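Local coordinates for hypothetical protein (PDB 4JX2), which is of unknown function but is a probably secreted member of the DUF5624 family, combining many helices with a small mixed beta sheet, at residues L233-S238 / F390-E395; W278-V283 / D294-T299; M371-S376 / E382-T387. All blocks are in the same frame, centred on the assembly; numbering follows the deposited sequence.

Contact 1 (L233-S238 / F390-E395)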
# COMPACT_ATOMS: atom_id res chain seq x y z
N LEU A 233 23.38 13.73 -0.87
CA LEU A 233 24.04 14.01 0.40
C LEU A 233 23.12 13.75 1.55
O LEU A 233 23.58 13.31 2.61
CB LEU A 233 24.58 15.45 0.46
CG LEU A 233 25.73 15.78 -0.52
CD1 LEU A 233 25.94 17.26 -0.57
CD2 LEU A 233 27.02 15.07 -0.15
N THR A 234 21.83 13.98 1.34
CA THR A 234 20.77 13.75 2.31
C THR A 234 20.66 12.25 2.56
O THR A 234 20.65 11.85 3.72
CB THR A 234 19.46 14.39 1.81
OG1 THR A 234 19.63 15.81 1.68
CG2 THR A 234 18.32 14.15 2.74
N ALA A 235 20.62 11.41 1.48
CA ALA A 235 20.57 9.94 1.57
C ALA A 235 21.80 9.41 2.31
O ALA A 235 21.67 8.62 3.25
CB ALA A 235 20.52 9.33 0.17
N LEU A 236 23.00 9.88 1.90
CA LEU A 236 24.28 9.52 2.47
C LEU A 236 24.32 9.83 3.97
O LEU A 236 24.73 8.96 4.73
CB LEU A 236 25.42 10.24 1.72
CG LEU A 236 26.86 10.08 2.25
CD1 LEU A 236 27.30 8.61 2.30
CD2 LEU A 236 27.84 10.93 1.41
N GLN A 237 23.86 11.02 4.39
CA GLN A 237 23.90 11.43 5.79
C GLN A 237 23.00 10.56 6.65
O GLN A 237 23.44 10.04 7.68
CB GLN A 237 23.56 12.92 5.95
CG GLN A 237 23.44 13.44 7.40
CD GLN A 237 24.66 13.38 8.30
OE1 GLN A 237 25.61 12.64 8.07
NE2 GLN A 237 24.65 14.17 9.37
N SER A 238 21.76 10.39 6.21
CA SER A 238 20.71 9.63 6.87
C SER A 238 21.13 8.16 7.05
O SER A 238 21.01 7.60 8.16
CB SER A 238 19.42 9.78 6.06
OG SER A 238 18.39 8.89 6.48
N PHE A 390 17.65 4.18 -3.72
CA PHE A 390 18.01 2.85 -4.25
C PHE A 390 19.47 2.81 -4.68
O PHE A 390 20.16 1.83 -4.39
CB PHE A 390 17.08 2.41 -5.39
CG PHE A 390 15.69 2.05 -4.92
CD1 PHE A 390 14.71 3.03 -4.81
CD2 PHE A 390 15.36 0.74 -4.61
CE1 PHE A 390 13.43 2.71 -4.34
CE2 PHE A 390 14.06 0.41 -4.17
CZ PHE A 390 13.12 1.40 -4.02
N TRP A 391 19.96 3.88 -5.35
CA TRP A 391 21.37 3.97 -5.79
C TRP A 391 22.35 4.08 -4.60
O TRP A 391 23.33 3.33 -4.54
CB TRP A 391 21.60 5.14 -6.77
CG TRP A 391 22.93 5.03 -7.44
CD1 TRP A 391 23.23 4.26 -8.54
CD2 TRP A 391 24.18 5.56 -6.97
NE1 TRP A 391 24.58 4.31 -8.79
CE2 TRP A 391 25.19 5.12 -7.86
CE3 TRP A 391 24.54 6.38 -5.89
CZ2 TRP A 391 26.53 5.50 -7.72
CZ3 TRP A 391 25.87 6.73 -5.73
CH2 TRP A 391 26.85 6.31 -6.65
N MSE A 392 22.12 5.05 -3.68
CA MSE A 392 23.01 5.27 -2.54
C MSE A 392 23.04 4.04 -1.59
O MSE A 392 24.11 3.75 -1.07
CB MSE A 392 22.67 6.57 -1.79
CG MSE A 392 23.69 6.94 -0.69
SE MSE A 392 25.56 7.10 -1.28
CE MSE A 392 25.56 8.93 -1.99
N ALA A 393 21.93 3.29 -1.41
CA ALA A 393 21.96 2.09 -0.58
C ALA A 393 22.90 1.04 -1.19
O ALA A 393 23.72 0.48 -0.48
CB ALA A 393 20.56 1.52 -0.41
N GLY A 394 22.82 0.86 -2.51
CA GLY A 394 23.65 -0.07 -3.26
C GLY A 394 25.11 0.30 -3.29
O GLY A 394 25.97 -0.58 -3.11
N GLU A 395 25.42 1.60 -3.52
CA GLU A 395 26.80 2.11 -3.54
C GLU A 395 27.46 1.93 -2.19
O GLU A 395 28.58 1.43 -2.13
CB GLU A 395 26.82 3.60 -3.97
CG GLU A 395 28.21 4.25 -3.99
CD GLU A 395 29.13 3.91 -5.14
OE1 GLU A 395 28.78 3.00 -5.93
OE2 GLU A 395 30.20 4.54 -5.26
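A buried helix-helix interface joins helix 223-247 to helix 386-398 here, with A235 and L236 of the first meeting M392 of the second. The backbones come nearest at A235 and M392, whose CA atoms lie 6.7 Å apart, consistent with the small side chain of A235. A235 CB points at the other helix and sits 4.0 Å from M392 CB, with M392 CG almost as near.

M392, present as selenomethionine, supplies most of the buried surface. Its CG is anti to the backbone N (chi1 -173°), which carries the chain out toward 233-238. Bends at chi2 (56°) and chi3 (83°) then run the selenium alongside and turn the methyl onward to the other helix, placing M392 CE 3.9 Å from L236 CB. The methyl thus meets the base of the leucine and not its branched end. No hydrogen bond passes between the two segments, so this part of the helix pair is held by apolar packing, with all three touching residues buried.

The same two faces continue along both helices: A235 also packs on V388 and L236 on L396, one turn before and one turn after M392, while M392 also touches M232. W391, next along the helix, touches M232 too; E395 CB covers one of its ring faces, 3.7 Å above the plane, and F369 and Y358 make T-shaped contacts with it.

Contact 2 (W278-V283 / D294-T299)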
# COMPACT_ATOMS: atom_id res chain seq x y z
N TRP A 278 12.99 2.61 -0.64
CA TRP A 278 14.41 2.30 -0.58
C TRP A 278 14.84 1.78 0.77
O TRP A 278 15.99 1.33 0.90
CB TRP A 278 15.25 3.52 -0.99
CG TRP A 278 15.01 4.74 -0.15
CD1 TRP A 278 14.19 5.79 -0.44
CD2 TRP A 278 15.60 5.03 1.13
NE1 TRP A 278 14.20 6.70 0.59
CE2 TRP A 278 15.07 6.28 1.56
CE3 TRP A 278 16.53 4.37 1.96
CZ2 TRP A 278 15.42 6.85 2.79
CZ3 TRP A 278 16.89 4.95 3.17
CH2 TRP A 278 16.34 6.18 3.57
N LEU A 279 13.94 1.81 1.78
CA LEU A 279 14.28 1.25 3.11
C LEU A 279 14.45 -0.25 3.01
O LEU A 279 15.21 -0.82 3.78
CB LEU A 279 13.23 1.57 4.19
CG LEU A 279 13.14 2.99 4.70
CD1 LEU A 279 11.97 3.14 5.59
CD2 LEU A 279 14.40 3.40 5.43
N VAL A 280 13.74 -0.88 2.06
CA VAL A 280 13.77 -2.33 1.85
C VAL A 280 15.20 -2.74 1.40
O VAL A 280 15.84 -3.47 2.18
CB VAL A 280 12.65 -2.82 0.91
CG1 VAL A 280 12.74 -4.33 0.70
CG2 VAL A 280 11.28 -2.43 1.46
N PRO A 281 15.77 -2.26 0.25
CA PRO A 281 17.17 -2.64 -0.06
C PRO A 281 18.17 -2.14 1.00
O PRO A 281 19.15 -2.83 1.27
CB PRO A 281 17.42 -1.97 -1.41
CG PRO A 281 16.43 -0.85 -1.49
CD PRO A 281 15.21 -1.38 -0.80
N PHE A 282 17.93 -0.95 1.61
CA PHE A 282 18.80 -0.40 2.66
C PHE A 282 18.92 -1.38 3.86
O PHE A 282 20.04 -1.69 4.29
CB PHE A 282 18.29 0.99 3.11
CG PHE A 282 19.01 1.57 4.31
CD1 PHE A 282 20.39 1.74 4.29
CD2 PHE A 282 18.31 1.94 5.45
CE1 PHE A 282 21.06 2.24 5.41
CE2 PHE A 282 18.98 2.47 6.55
CZ PHE A 282 20.35 2.61 6.53
N VAL A 283 17.78 -1.91 4.35
CA VAL A 283 17.78 -2.88 5.45
C VAL A 283 18.52 -4.18 5.01
O VAL A 283 19.29 -4.72 5.81
CB VAL A 283 16.34 -3.16 5.95
CG1 VAL A 283 16.27 -4.39 6.83
CG2 VAL A 283 15.86 -1.97 6.74
N ASP A 294 11.18 -11.88 2.84
CA ASP A 294 9.81 -12.20 3.27
C ASP A 294 9.58 -11.88 4.76
O ASP A 294 8.45 -12.00 5.24
CB ASP A 294 9.48 -13.69 3.00
CG ASP A 294 10.39 -14.63 3.77
OD1 ASP A 294 10.07 -14.93 4.95
OD2 ASP A 294 11.44 -15.04 3.21
N ARG A 295 10.64 -11.51 5.50
CA ARG A 295 10.58 -11.15 6.92
C ARG A 295 10.40 -9.63 7.09
O ARG A 295 10.31 -9.13 8.22
CB ARG A 295 11.85 -11.65 7.64
CG ARG A 295 11.93 -13.18 7.66
CD ARG A 295 13.03 -13.70 8.54
NE ARG A 295 12.80 -13.37 9.95
CZ ARG A 295 12.12 -14.12 10.80
NH1 ARG A 295 11.59 -15.27 10.39
NH2 ARG A 295 11.96 -13.74 12.06
N ILE A 296 10.29 -8.90 5.94
CA ILE A 296 10.09 -7.46 5.81
C ILE A 296 8.67 -7.19 5.36
O ILE A 296 8.32 -7.53 4.22
CB ILE A 296 11.13 -6.83 4.84
CG1 ILE A 296 12.58 -7.13 5.27
CG2 ILE A 296 10.89 -5.32 4.69
CD1 ILE A 296 13.58 -7.11 4.17
N TYR A 297 7.83 -6.59 6.23
CA TYR A 297 6.43 -6.32 5.89
C TYR A 297 6.15 -4.84 5.91
O TYR A 297 6.52 -4.16 6.87
CB TYR A 297 5.47 -7.08 6.84
CG TYR A 297 5.55 -8.59 6.72
CD1 TYR A 297 5.00 -9.25 5.62
CD2 TYR A 297 6.22 -9.35 7.67
CE1 TYR A 297 5.10 -10.63 5.49
CE2 TYR A 297 6.34 -10.73 7.54
CZ TYR A 297 5.76 -11.37 6.46
OH TYR A 297 5.89 -12.73 6.32
N ILE A 298 5.53 -4.33 4.83
CA ILE A 298 5.10 -2.94 4.75
C ILE A 298 3.66 -2.96 5.22
O ILE A 298 2.81 -3.53 4.53
CB ILE A 298 5.30 -2.29 3.36
CG1 ILE A 298 6.80 -2.36 2.94
CG2 ILE A 298 4.78 -0.82 3.38
CD1 ILE A 298 7.07 -1.99 1.60
N THR A 299 3.41 -2.43 6.43
CA THR A 299 2.10 -2.45 7.07
C THR A 299 1.58 -1.00 7.25
O THR A 299 1.61 -0.49 8.38
CB THR A 299 2.20 -3.22 8.40
OG1 THR A 299 3.16 -2.56 9.24
CG2 THR A 299 2.59 -4.69 8.21
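Apolar contacts carry this interface, and V280 of helix 279-286 is at its centre, facing I296 and I298 of strand 296-298. V280 CG2 lies 4.2 Å from I298 CD1 and 4.4 Å from I296 CG2, so one methyl branch meets both isoleucines. The other branch, V280 CG1, is 4.5 Å from both I296 CG2 and I296 CD1. I296 thus meets the valine with its short branch and the end of its long one, whereas I298 uses CD1, the tip of a chain nearly extended at chi2 (170°). One helical turn on from V280, V283 CG1 stands 4.7 Å from I296 CD1, a looser approach that still covers some surface. The nearest CA atoms, those of V280 and I296, are 7.5 Å apart, and the intervening distance is bridged by branched side chains.

No hydrogen bond crosses between 278-283 and 294-299. Within the helix, F282 N donates to W278 O at 3.1 Å and V283 N to L279 O at 2.8 Å. The strand's backbone is hydrogen-bonded to strand 257-262, R295 and Y297 pairing with V258, and Y297 and T299 with I260.

The aromatic and polar groups lie on the strand's other side: while I296 and I298 point at helix 279-286, the Y297 ring packs edge-to-face with W326, and its OH is hydrogen-bonded to R333 and H330 of helix 315-339. There Y297 also meets P380 of the second subunit.

Both V280 and I296 rest on I260 of the neighbouring parallel strand, which completes a beta-alpha-beta crossover: strand 257-262, helix 279-286 packed on the sheet face, and strand 296-298, outermost of the sheet within this chain.

Contact 3 (M371-S376 / E382-T387); sequences MRLKFS and EMLSNT. With SO4 (sulfate ion), chain F.
R372 packs with one guanidinium face under N386 O and S376 packs against E382, yet the opposite charges of R372 and E382 meet only through water, with R372 NE 5.0 Å from E382 OE1. Water 1 accepts from R372 NE, in the plane of the guanidinium, and donates to both S376 OG and E382 OE1; water 2 links R372 NH2 to the same carboxylate oxygen. N386 ND2 is a third donor to E382 OE1, at 2.9 Å from above the carboxylate plane, and this crowd of donors would probably favour a charged glutamate. Both groups have further partners: D357 makes a salt bridge with R372, and S276 bonds the other carboxylate oxygen of E382 and the amide of N386.

The glutamate stem packs against the helix, with E382 CB 3.5 Å from S376 O and E382 CG against F375 CE2. S376, the most covered residue here, sets its CB 3.6 Å from M383 O and close to T387 OG1. S376 OG, turned back beside its own backbone N (chi1 -70°), donates to R372 O from the face opposite to that used by S376 N.

Continuing from S376, an apolar patch brings T387 CG2 to 3.7 Å from L373 CB and L384 CD2 to 3.9 Å from L373 CD1. T387 OG1 donates to L384 O at 2.7 Å, in the carbonyl plane and on a lone pair, while T387 N uses the same acceptor. A sulfate ion, probably from the crystallisation liquor, accepts through its O3 from L384 N at 3.2 Å and is also bonded by N267 and by R332 of the second subunit.

The type I turn from M383 to N386, closed by N386 N to M383 O, leads into helix 386-398, making this a short helix-loop-helix connection folded back on helix 366-378.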
# COMPACT_ATOMS: atom_id res chain seq x y z
N MSE A 371 15.91 11.34 -14.86
CA MSE A 371 14.80 10.50 -15.29
C MSE A 371 14.03 9.96 -14.07
O MSE A 371 12.79 10.01 -14.04
CB MSE A 371 15.31 9.37 -16.16
CG MSE A 371 15.80 9.84 -17.52
SE MSE A 371 16.20 8.31 -18.65
CE MSE A 371 17.96 8.19 -18.42
N ARG A 372 14.76 9.54 -13.05
CA ARG A 372 14.18 9.01 -11.83
C ARG A 372 13.54 10.13 -11.00
O ARG A 372 12.50 9.88 -10.37
CB ARG A 372 15.23 8.23 -11.03
CG ARG A 372 14.65 7.36 -9.94
CD ARG A 372 13.71 6.27 -10.43
NE ARG A 372 13.41 5.34 -9.34
CZ ARG A 372 14.18 4.32 -9.01
NH1 ARG A 372 15.28 4.06 -9.70
NH2 ARG A 372 13.86 3.53 -7.99
N LEU A 373 14.12 11.35 -11.02
CA LEU A 373 13.55 12.51 -10.33
C LEU A 373 12.19 12.86 -10.92
O LEU A 373 11.24 13.06 -10.16
CB LEU A 373 14.50 13.71 -10.42
CG LEU A 373 14.03 15.07 -9.89
CD1 LEU A 373 13.66 15.01 -8.39
CD2 LEU A 373 15.08 16.12 -10.11
N LYS A 374 12.07 12.89 -12.28
CA LYS A 374 10.81 13.19 -12.99
C LYS A 374 9.73 12.15 -12.60
O LYS A 374 8.59 12.52 -12.27
CB LYS A 374 11.04 13.21 -14.51
CG LYS A 374 9.80 13.50 -15.35
CD LYS A 374 10.05 13.40 -16.88
CE LYS A 374 8.84 13.88 -17.64
NZ LYS A 374 8.98 13.70 -19.10
N PHE A 375 10.14 10.86 -12.62
CA PHE A 375 9.30 9.72 -12.30
C PHE A 375 8.83 9.80 -10.84
O PHE A 375 7.63 9.69 -10.57
CB PHE A 375 10.07 8.41 -12.58
CG PHE A 375 9.23 7.17 -12.39
CD1 PHE A 375 8.24 6.83 -13.31
CD2 PHE A 375 9.37 6.38 -11.25
CE1 PHE A 375 7.45 5.70 -13.13
CE2 PHE A 375 8.55 5.26 -11.05
CZ PHE A 375 7.60 4.93 -12.00
N SER A 376 9.74 10.08 -9.92
CA SER A 376 9.44 10.17 -8.50
C SER A 376 8.47 11.28 -8.19
O SER A 376 7.58 11.09 -7.36
CB SER A 376 10.73 10.34 -7.70
OG SER A 376 11.45 9.12 -7.76
N GLU A 382 5.59 7.01 -5.46
CA GLU A 382 6.99 7.37 -5.20
C GLU A 382 7.18 8.55 -4.27
O GLU A 382 6.34 9.45 -4.18
CB GLU A 382 7.68 7.73 -6.53
CG GLU A 382 7.59 6.68 -7.62
CD GLU A 382 7.97 5.28 -7.19
OE1 GLU A 382 9.12 5.08 -6.75
OE2 GLU A 382 7.09 4.39 -7.28
N MSE A 383 8.32 8.54 -3.59
CA MSE A 383 8.81 9.61 -2.71
C MSE A 383 9.94 10.24 -3.45
O MSE A 383 10.63 9.51 -4.18
CB MSE A 383 9.30 9.06 -1.34
CG MSE A 383 8.76 7.70 -0.97
SE MSE A 383 9.31 7.15 0.79
CE MSE A 383 10.76 5.98 0.32
N LEU A 384 10.21 11.54 -3.26
CA LEU A 384 11.37 12.15 -3.96
C LEU A 384 12.71 11.48 -3.55
O LEU A 384 13.59 11.39 -4.39
CB LEU A 384 11.47 13.68 -3.77
CG LEU A 384 10.53 14.54 -4.62
CD1 LEU A 384 10.80 16.01 -4.39
CD2 LEU A 384 10.63 14.20 -6.12
N SER A 385 12.80 10.92 -2.32
CA SER A 385 14.00 10.24 -1.84
C SER A 385 14.32 8.96 -2.66
O SER A 385 15.48 8.53 -2.65
CB SER A 385 13.91 9.93 -0.35
OG SER A 385 12.76 9.19 -0.01
N ASN A 386 13.32 8.39 -3.42
CA ASN A 386 13.53 7.23 -4.30
C ASN A 386 14.41 7.60 -5.51
O ASN A 386 14.92 6.70 -6.18
CB ASN A 386 12.21 6.65 -4.81
CG ASN A 386 11.37 5.94 -3.79
OD1 ASN A 386 11.83 5.55 -2.72
ND2 ASN A 386 10.12 5.68 -4.13
N THR A 387 14.59 8.92 -5.78
CA THR A 387 15.44 9.41 -6.88
C THR A 387 16.87 8.89 -6.73
O THR A 387 17.54 8.62 -7.74
CB THR A 387 15.45 10.95 -6.91
OG1 THR A 387 14.12 11.44 -7.03
CG2 THR A 387 16.32 11.53 -8.00
S SO4 F . 8.12 14.03 -1.19
O1 SO4 F . 8.22 14.53 -2.55
O2 SO4 F . 6.91 14.60 -0.55
O3 SO4 F . 8.01 12.57 -1.23
O4 SO4 F . 9.30 14.40 -0.40
O HOH W 1 11.20 6.45 -8.19
O HOH W 2 11.28 3.27 -6.95

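In the fold
From the N terminus, 233-238 on helix 223-247 comes first and waits longest for its partner. Contact 2 opens at 278-283 and closes at 294-299, a short loop within one beta-alpha-beta unit. Contact 3 follows in series, joining 371-376 to 382-387 across a five-residue link. Only then does 390-395 close contact 1, whose long loop therefore encloses both others without any crossing. Helix 386-398 is shared by contacts 1 and 3. Its F390 packs on W278 and P281 of contact 2 and on R372 of contact 3, and a probable W278-S385 hydrogen bond adds a second link, tying the sheet region to helices 223-247, 366-378 and 386-398. Contacts 2 and 3 also touch the second subunit.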